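Local coordinates for protein RNA-dependent RNA polymerase (Dera Ghazi Khan orthonairovirus, PDB 6DX2) that carries an OTU-type cysteine protease domain, probably with deubiquitinase activity, at the start of a large viral protein that is probably an RNA-directed RNA polymerase, at residues A[34-39]-A[150-155]; A[49-54]-A[140-145]. One frame throughout, in Å; residues are numbered along the deposited sequence.

Interaction 1: A[34-39]-A[150-155]; sequences EKVPGD and HIEPLQ
The carboxylate of Glu152 grips the backbone of Val36: OE1 takes the amide N of Val36 at 2.9 Å, met nearly along its C-O axis. Glutamate suits the place because it is long enough to present an acceptor to a backbone N-H of an irregular segment, and the bend at chi2 (-66°) turns CD toward the loop. The same OE1 also lies 3.2 Å from CG2 of Val36, as the two side chains pass alongside each other, pointing opposite ways. The other branch, CG1, meets Pro153 tip to tip, 3.6 Å from CD. Nearer the start of the loop, Glu34 N donates to Pro153 O at 3.0 Å; proline has no N-H to give, but its carbonyl remains available. In OTU proteases the helix after such a loop bears the nucleophilic cysteine at its start, and a histidine faces it from the sheet. His150 stands in a position consistent with that role; its ring edge meets Gly38 O, 3.2 Å from NE2. Further out, Asp39 caps the N of Asn41 through OD1 and binds Tyr45 through OD2, fixing the turn into helix 42-52. Ile151 and Pro153 rest on that helix, at Ser46.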
loop_
_atom_site.group_PDB
_atom_site.type_symbol
_atom_site.label_atom_id
_atom_site.label_comp_id
_atom_site.label_asym_id
_atom_site.label_seq_id
_atom_site.Cartn_x
_atom_site.Cartn_y
_atom_site.Cartn_z
ATOM N N GLU A 34 -1.069 1.243 14.069
ATOM C CA GLU A 34 -0.469 2.494 14.465
ATOM C C GLU A 34 -1.268 3.667 13.896
ATOM O O GLU A 34 -1.740 3.621 12.768
ATOM C CB GLU A 34 0.992 2.583 14.010
ATOM C CG GLU A 34 1.607 3.984 14.198
ATOM C CD GLU A 34 2.092 4.228 15.617
ATOM O OE1 GLU A 34 2.495 5.371 15.927
ATOM O OE2 GLU A 34 2.083 3.273 16.424
ATOM N N LYS A 35 -1.426 4.712 14.697
ATOM C CA LYS A 35 -2.185 5.896 14.321
ATOM C C LYS A 35 -1.326 6.872 13.508
ATOM O O LYS A 35 -0.209 7.196 13.925
ATOM C CB LYS A 35 -2.654 6.580 15.604
ATOM C CG LYS A 35 -1.463 7.012 16.490
ATOM C CD LYS A 35 -1.829 7.209 17.956
ATOM C CE LYS A 35 -1.123 6.193 18.862
ATOM N NZ LYS A 35 -1.820 6.016 20.182
ATOM N N VAL A 36 -1.819 7.320 12.348
ATOM C CA VAL A 36 -1.176 8.434 11.649
ATOM C C VAL A 36 -2.231 9.512 11.417
ATOM O O VAL A 36 -3.443 9.228 11.412
ATOM C CB VAL A 36 -0.543 8.015 10.300
ATOM C CG1 VAL A 36 0.513 6.948 10.482
ATOM C CG2 VAL A 36 -1.621 7.613 9.309
ATOM N N PRO A 37 -1.801 10.736 11.205
ATOM C CA PRO A 37 -2.779 11.837 11.052
ATOM C C PRO A 37 -3.703 11.592 9.868
ATOM O O PRO A 37 -3.268 11.157 8.798
ATOM C CB PRO A 37 -1.900 13.077 10.831
ATOM C CG PRO A 37 -0.630 12.752 11.523
ATOM C CD PRO A 37 -0.417 11.252 11.228
ATOM N N GLY A 38 -4.986 11.888 10.058
ATOM C CA GLY A 38 -5.980 11.478 9.084
ATOM C C GLY A 38 -6.234 12.385 7.893
ATOM O O GLY A 38 -7.341 12.406 7.349
ATOM N N ASP A 39 -5.246 13.101 7.428
ATOM C CA ASP A 39 -5.467 13.900 6.239
ATOM C C ASP A 39 -5.164 13.067 4.989
ATOM O O ASP A 39 -4.813 11.884 5.059
ATOM C CB ASP A 39 -4.613 15.161 6.230
ATOM C CG ASP A 39 -3.102 14.869 6.294
ATOM O OD1 ASP A 39 -2.606 14.031 5.513
ATOM O OD2 ASP A 39 -2.381 15.520 7.103
ATOM N N HIS A 150 -9.606 5.817 5.531
ATOM C CA HIS A 150 -8.290 6.198 5.996
ATOM C C HIS A 150 -7.352 5.005 5.937
ATOM O O HIS A 150 -7.778 3.856 5.839
ATOM C CB HIS A 150 -8.375 6.793 7.418
ATOM C CG HIS A 150 -9.066 8.124 7.446
ATOM N ND1 HIS A 150 -10.388 8.271 7.814
ATOM C CD2 HIS A 150 -8.623 9.369 7.128
ATOM C CE1 HIS A 150 -10.725 9.547 7.736
ATOM N NE2 HIS A 150 -9.673 10.235 7.323
ATOM N N ILE A 151 -6.070 5.304 5.839
ATOM C CA ILE A 151 -5.030 4.305 5.785
ATOM C C ILE A 151 -4.213 4.452 7.042
ATOM O O ILE A 151 -3.852 5.575 7.440
ATOM C CB ILE A 151 -4.155 4.445 4.526
ATOM C CG1 ILE A 151 -5.001 4.129 3.306
ATOM C CG2 ILE A 151 -2.867 3.568 4.623
ATOM C CD1 ILE A 151 -4.232 4.097 2.082
ATOM N N GLU A 152 -3.952 3.318 7.690
ATOM C CA GLU A 152 -3.074 3.258 8.842
ATOM C C GLU A 152 -2.040 2.155 8.644
ATOM O O GLU A 152 -2.311 1.132 8.001
ATOM C CB GLU A 152 -3.878 2.999 10.120
ATOM C CG GLU A 152 -5.127 3.899 10.253
ATOM C CD GLU A 152 -4.818 5.395 10.435
ATOM O OE1 GLU A 152 -3.671 5.725 10.815
ATOM O OE2 GLU A 152 -5.746 6.237 10.219
ATOM N N PRO A 153 -0.836 2.348 9.140
ATOM C CA PRO A 153 0.151 1.251 9.117
ATOM C C PRO A 153 -0.218 0.133 10.095
ATOM O O PRO A 153 -0.765 0.388 11.159
ATOM C CB PRO A 153 1.454 1.958 9.541
ATOM C CG PRO A 153 1.051 3.236 10.156
ATOM C CD PRO A 153 -0.365 3.537 9.872
ATOM N N LEU A 154 0.119 -1.106 9.735
ATOM C CA LEU A 154 0.017 -2.261 10.625
ATOM C C LEU A 154 1.410 -2.812 10.867
ATOM O O LEU A 154 2.224 -2.812 9.959
ATOM C CB LEU A 154 -0.835 -3.363 9.961
ATOM C CG LEU A 154 -2.293 -2.911 9.685
ATOM C CD1 LEU A 154 -2.870 -4.005 8.715
ATOM C CD2 LEU A 154 -3.031 -2.800 11.025
ATOM N N GLN A 155 1.667 -3.368 12.061
ATOM C CA GLN A 155 2.881 -4.169 12.273
ATOM C C GLN A 155 2.515 -5.501 12.890
ATOM O O GLN A 155 1.578 -5.582 13.689
ATOM C CB GLN A 155 3.863 -3.396 13.178
ATOM C CG GLN A 155 4.266 -2.075 12.482
ATOM C CD GLN A 155 5.333 -1.286 13.201
ATOM O OE1 GLN A 155 5.129 -0.806 14.325
ATOM N NE2 GLN A 155 6.473 -1.103 12.531
#

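Interaction 2: A[49-54]-A[140-145]; sequences FLLFES and TALNLK
Leu50 and Leu142 lie alongside with their tips pointing opposite ways, one reaching out from helix 42-52 and the other from strand 142-147. The passage brings CD1 of Leu50 to 3.9 Å from CB of Leu142, and CD2 of Leu142 to 4.0 Å from CB of Leu50. Leu51 comes in differently, lying roughly perpendicular to Leu142, with its CD2 3.7 Å from CD2 of Leu142. Leu142 points at the helix; its CG, anti to the carbonyl carbon (chi1 -47°), carries two methyls that both touch Leu51. Beyond this trio, Leu50 CD1 reaches CD2 of Leu144 at 3.9 Å, which extends the apolar surface by one more strand residue on the same face. Leucine suits such a seam because its methyls, out at the branch, can each touch more than one neighbour, as Leu50 CD1 and Leu142 CD2 do. Here helix 42-52 lies against the mixed sheet of the OTU fold. Val47 adds to the cover of Leu142, while in the Asn143 side chain OD1 accepts from Trp119 NE1 and ND2 donates to Val138 O. Leu50 CD1 also lies 3.6 Å from Asn143 O. With no hydrogen bond between the two segments, helix and strand are joined here by van der Waals and hydrophobic contact alone.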
loop_
_atom_site.group_PDB
_atom_site.type_symbol
_atom_site.label_atom_id
_atom_site.label_comp_id
_atom_site.label_asym_id
_atom_site.label_seq_id
_atom_site.Cartn_x
_atom_site.Cartn_y
_atom_site.Cartn_z
ATOM N N PHE A 49 5.988 5.708 7.925
ATOM C CA PHE A 49 6.098 5.144 9.271
ATOM C C PHE A 49 6.718 3.757 9.233
ATOM O O PHE A 49 7.574 3.433 10.080
ATOM C CB PHE A 49 4.730 5.053 9.954
ATOM C CG PHE A 49 4.850 4.555 11.399
ATOM C CD1 PHE A 49 5.338 5.389 12.380
ATOM C CD2 PHE A 49 4.597 3.228 11.705
ATOM C CE1 PHE A 49 5.486 4.946 13.722
ATOM C CE2 PHE A 49 4.756 2.773 13.019
ATOM C CZ PHE A 49 5.197 3.646 14.013
ATOM N N LEU A 50 6.273 2.933 8.282
ATOM C CA LEU A 50 6.752 1.553 8.219
ATOM C C LEU A 50 8.187 1.461 7.734
ATOM O O LEU A 50 8.903 0.525 8.139
ATOM C CB LEU A 50 5.834 0.725 7.347
ATOM C CG LEU A 50 4.459 0.513 7.998
ATOM C CD1 LEU A 50 3.546 -0.144 7.021
ATOM C CD2 LEU A 50 4.542 -0.367 9.290
ATOM N N LEU A 51 8.636 2.382 6.880
ATOM C CA LEU A 51 10.021 2.306 6.405
ATOM C C LEU A 51 11.010 2.966 7.359
ATOM O O LEU A 51 12.125 2.460 7.525
ATOM C CB LEU A 51 10.160 2.948 5.039
ATOM C CG LEU A 51 9.332 2.305 3.961
ATOM C CD1 LEU A 51 9.431 3.158 2.691
ATOM C CD2 LEU A 51 9.860 0.842 3.641
ATOM N N PHE A 52 10.623 4.059 8.031
ATOM C CA PHE A 52 11.542 4.889 8.791
ATOM C C PHE A 52 11.194 5.053 10.265
ATOM O O PHE A 52 11.967 5.696 10.979
ATOM C CB PHE A 52 11.621 6.309 8.176
ATOM C CG PHE A 52 12.080 6.310 6.729
ATOM C CD1 PHE A 52 13.423 6.214 6.419
ATOM C CD2 PHE A 52 11.173 6.372 5.691
ATOM C CE1 PHE A 52 13.833 6.171 5.071
ATOM C CE2 PHE A 52 11.593 6.354 4.332
ATOM C CZ PHE A 52 12.898 6.242 4.049
ATOM N N GLU A 53 10.044 4.548 10.731
ATOM C CA GLU A 53 9.538 4.793 12.085
ATOM C C GLU A 53 9.386 6.281 12.336
ATOM O O GLU A 53 9.572 6.774 13.450
ATOM C CB GLU A 53 10.427 4.136 13.159
ATOM C CG GLU A 53 10.500 2.610 13.042
ATOM C CD GLU A 53 9.248 1.856 13.569
ATOM O OE1 GLU A 53 9.013 0.724 13.090
ATOM O OE2 GLU A 53 8.514 2.354 14.456
ATOM N N SER A 54 9.035 7.005 11.282
ATOM C CA SER A 54 8.870 8.438 11.342
ATOM C C SER A 54 7.980 8.815 10.171
ATOM O O SER A 54 7.933 8.103 9.171
ATOM C CB SER A 54 10.219 9.146 11.249
ATOM O OG SER A 54 10.052 10.498 10.878
ATOM N N THR A 140 7.241 -9.508 5.761
ATOM C CA THR A 140 8.204 -8.551 5.245
ATOM C C THR A 140 7.532 -7.392 4.546
ATOM O O THR A 140 8.220 -6.476 4.122
ATOM C CB THR A 140 9.179 -9.260 4.255
ATOM O OG1 THR A 140 8.448 -9.855 3.174
ATOM C CG2 THR A 140 9.916 -10.388 4.937
ATOM N N ALA A 141 6.230 -7.458 4.352
ATOM C CA ALA A 141 5.554 -6.436 3.598
ATOM C C ALA A 141 5.337 -5.184 4.435
ATOM O O ALA A 141 5.367 -5.215 5.677
ATOM C CB ALA A 141 4.188 -6.959 3.111
ATOM N N LEU A 142 5.027 -4.115 3.731
ATOM C CA LEU A 142 4.344 -2.969 4.345
ATOM C C LEU A 142 2.858 -3.283 4.317
ATOM O O LEU A 142 2.224 -3.249 3.254
ATOM C CB LEU A 142 4.646 -1.661 3.637
ATOM C CG LEU A 142 6.064 -1.265 3.268
ATOM C CD1 LEU A 142 6.084 0.245 2.932
ATOM C CD2 LEU A 142 7.057 -1.537 4.270
ATOM N N ASN A 143 2.317 -3.531 5.496
ATOM C CA ASN A 143 0.926 -3.904 5.687
ATOM C C ASN A 143 0.160 -2.642 6.000
ATOM O O ASN A 143 0.423 -2.030 7.035
ATOM C CB ASN A 143 0.808 -4.914 6.820
ATOM C CG ASN A 143 1.398 -6.243 6.408
ATOM O OD1 ASN A 143 0.821 -6.899 5.561
ATOM N ND2 ASN A 143 2.636 -6.523 6.815
ATOM N N LEU A 144 -0.838 -2.331 5.168
ATOM C CA LEU A 144 -1.635 -1.115 5.328
ATOM C C LEU A 144 -3.068 -1.510 5.553
ATOM O O LEU A 144 -3.589 -2.373 4.826
ATOM C CB LEU A 144 -1.542 -0.251 4.028
ATOM C CG LEU A 144 -0.116 0.197 3.685
ATOM C CD1 LEU A 144 -0.191 1.043 2.428
ATOM C CD2 LEU A 144 0.542 1.019 4.831
ATOM N N LYS A 145 -3.694 -0.867 6.533
ATOM C CA LYS A 145 -5.097 -1.063 6.811
ATOM C C LYS A 145 -5.875 0.046 6.151
ATOM O O LYS A 145 -5.651 1.233 6.438
ATOM C CB LYS A 145 -5.367 -1.072 8.308
ATOM C CG LYS A 145 -6.819 -1.371 8.684
ATOM C CD LYS A 145 -6.983 -1.438 10.221
ATOM C CE LYS A 145 -7.129 -0.046 10.795
ATOM N NZ LYS A 145 -7.057 -0.071 12.281
#

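How the interactions relate
From the N terminus, the chain leaves edge strand 31-33, runs through loop 34-39 and enters helix 42-52, whose last turn and the residues just after it supply 49-54. It then traverses the helical part of the domain and strands 116-121 and 127-133 before returning as 140-145, which closes interaction 2. A short turn leads on to 150-155, closing interaction 1 round the outside, so the two loops nest and do not cross. Strands 142-147 and 150-156 are antiparallel neighbours, probably hydrogen-bonded from Lys145 N to Glu152 O and from Leu154 N to Asn143 O. Together the contacts tie the helix and its lead-in loop to this hairpin, and Glu34 packing on Phe49 joins them directly.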